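Local coordinates for putative uncharacterized protein (Mycobacterium avium, PDB 2Z6V) that probably acts as a sulfotransferase, moving a sulfuryl group from a donor to an acceptor that remains to be identified, at residues 292-296 / 297-301. Sequence-based numbering, arbitrary orientation.
Sequences LVMNT and ELLDQ
M294 and L299 meet on the inner side of this turn, where the sulfur SD of M294 lies 4.0 Å from CD1 of L299 and almost as near its other methyl, CD2. The two side chains cross at about a right angle. With CG of M294 anti to the carbonyl carbon (chi1 -63°) and the next torsion extended, SD is carried to the leucine methyls, while the bend at chi3 turns CE away from L299. Apolar residues suit this covered side: M294 is buried and also touches V67, while L299 reaches back to Q290 of helix 287-293. Two backbone bonds close the turn beside it. L298 N gives a nearly straight hydrogen bond to N295 O (2.9 Å, 165°), and L299 N bonds to T296 O at 3.0 Å. These successive i to i+3 bonds define a short 3-10 turn, entered through an inverse gamma turn centred on N295, in the link between helices 287-293 and 301-326; D300, whose short side chain lets OD1 accept from T302 N, is the N-cap of the second helix. The outer side is looser, and polar N295, T296 and E297 suit its solvent. There the bent chain of E297 brings its carboxylate back alongside CB of N295, the amide and carboxylate planes 47° apart. Beside them the exposed L298 makes a light apolar contact, its CD1 4.0 Å from N295 CB.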
loop_
_atom_site.group_PDB
_atom_site.type_symbol
_atom_site.label_atom_id
_atom_site.label_comp_id
_atom_site.label_asym_id
_atom_site.label_seq_id
_atom_site.Cartn_x
_atom_site.Cartn_y
_atom_site.Cartn_z
ATOM N N LEU A 292 -16.873 1.199 8.593
ATOM C CA LEU A 292 -16.214 1.507 9.856
ATOM C C LEU A 292 -16.367 2.948 10.314
ATOM O O LEU A 292 -16.326 3.218 11.512
ATOM C CB LEU A 292 -14.718 1.184 9.786
ATOM C CG LEU A 292 -14.290 -0.284 9.695
ATOM C CD1 LEU A 292 -12.769 -0.360 9.675
ATOM C CD2 LEU A 292 -14.846 -1.077 10.877
ATOM N N VAL A 293 -16.548 3.876 9.379
ATOM C CA VAL A 293 -16.651 5.282 9.762
ATOM C C VAL A 293 -17.756 6.094 9.098
ATOM O O VAL A 293 -17.904 7.279 9.392
ATOM C CB VAL A 293 -15.305 6.012 9.503
ATOM C CG1 VAL A 293 -14.155 5.219 10.113
ATOM C CG2 VAL A 293 -15.085 6.206 8.007
ATOM N N MET A 294 -18.529 5.470 8.213
ATOM C CA MET A 294 -19.598 6.184 7.512
ATOM C C MET A 294 -20.997 5.615 7.707
ATOM O O MET A 294 -21.171 4.434 8.020
ATOM C CB MET A 294 -19.333 6.202 6.003
ATOM C CG MET A 294 -18.093 6.933 5.556
ATOM S SD MET A 294 -17.843 6.679 3.781
ATOM C CE MET A 294 -16.261 5.884 3.780
ATOM N N ASN A 295 -21.988 6.479 7.500
ATOM C CA ASN A 295 -23.395 6.100 7.563
ATOM C C ASN A 295 -23.663 5.544 6.168
ATOM O O ASN A 295 -24.073 6.276 5.269
ATOM C CB ASN A 295 -24.277 7.332 7.808
ATOM C CG ASN A 295 -24.369 7.709 9.280
ATOM O OD1 ASN A 295 -24.892 6.943 10.096
ATOM N ND2 ASN A 295 -23.868 8.893 9.625
ATOM N N THR A 296 -23.416 4.251 5.990
ATOM C CA THR A 296 -23.581 3.606 4.694
ATOM C C THR A 296 -24.872 3.850 3.916
ATOM O O THR A 296 -24.870 3.744 2.686
ATOM C CB THR A 296 -23.361 2.085 4.801
ATOM O OG1 THR A 296 -24.155 1.560 5.867
ATOM C CG2 THR A 296 -21.897 1.781 5.066
ATOM N N GLU A 297 -25.971 4.175 4.595
ATOM C CA GLU A 297 -27.219 4.411 3.871
ATOM C C GLU A 297 -27.162 5.689 3.042
ATOM O O GLU A 297 -27.961 5.884 2.133
ATOM C CB GLU A 297 -28.413 4.473 4.824
ATOM C CG GLU A 297 -28.298 5.506 5.924
ATOM C CD GLU A 297 -27.682 4.930 7.179
ATOM O OE1 GLU A 297 -28.214 3.908 7.677
ATOM O OE2 GLU A 297 -26.679 5.498 7.666
ATOM N N LEU A 298 -26.213 6.561 3.351
ATOM C CA LEU A 298 -26.074 7.800 2.605
ATOM C C LEU A 298 -25.181 7.587 1.379
ATOM O O LEU A 298 -25.002 8.486 0.560
ATOM C CB LEU A 298 -25.488 8.884 3.510
ATOM C CG LEU A 298 -26.337 9.255 4.731
ATOM C CD1 LEU A 298 -25.616 10.300 5.562
ATOM C CD2 LEU A 298 -27.687 9.791 4.275
ATOM N N LEU A 299 -24.632 6.382 1.253
ATOM C CA LEU A 299 -23.755 6.050 0.136
ATOM C C LEU A 299 -24.491 5.402 -1.029
ATOM O O LEU A 299 -25.461 4.673 -0.834
ATOM C CB LEU A 299 -22.652 5.100 0.598
ATOM C CG LEU A 299 -21.650 5.607 1.629
ATOM C CD1 LEU A 299 -20.687 4.486 1.954
ATOM C CD2 LEU A 299 -20.899 6.815 1.086
ATOM N N ASP A 300 -24.017 5.673 -2.238
ATOM C CA ASP A 300 -24.596 5.103 -3.443
ATOM C C ASP A 300 -23.534 4.201 -4.075
ATOM O O ASP A 300 -22.543 4.690 -4.629
ATOM C CB ASP A 300 -25.014 6.222 -4.407
ATOM C CG ASP A 300 -25.482 5.696 -5.761
ATOM O OD1 ASP A 300 -25.864 4.506 -5.847
ATOM O OD2 ASP A 300 -25.476 6.478 -6.738
ATOM N N GLN A 301 -23.740 2.887 -3.976
ATOM C CA GLN A 301 -22.797 1.903 -4.513
ATOM C C GLN A 301 -22.673 1.932 -6.029
ATOM O O GLN A 301 -21.678 1.466 -6.589
ATOM C CB GLN A 301 -23.177 0.489 -4.056
ATOM C CG GLN A 301 -23.004 0.266 -2.560
ATOM C CD GLN A 301 -21.563 0.437 -2.097
ATOM O OE1 GLN A 301 -21.304 0.657 -0.913
ATOM N NE2 GLN A 301 -20.620 0.328 -3.026
#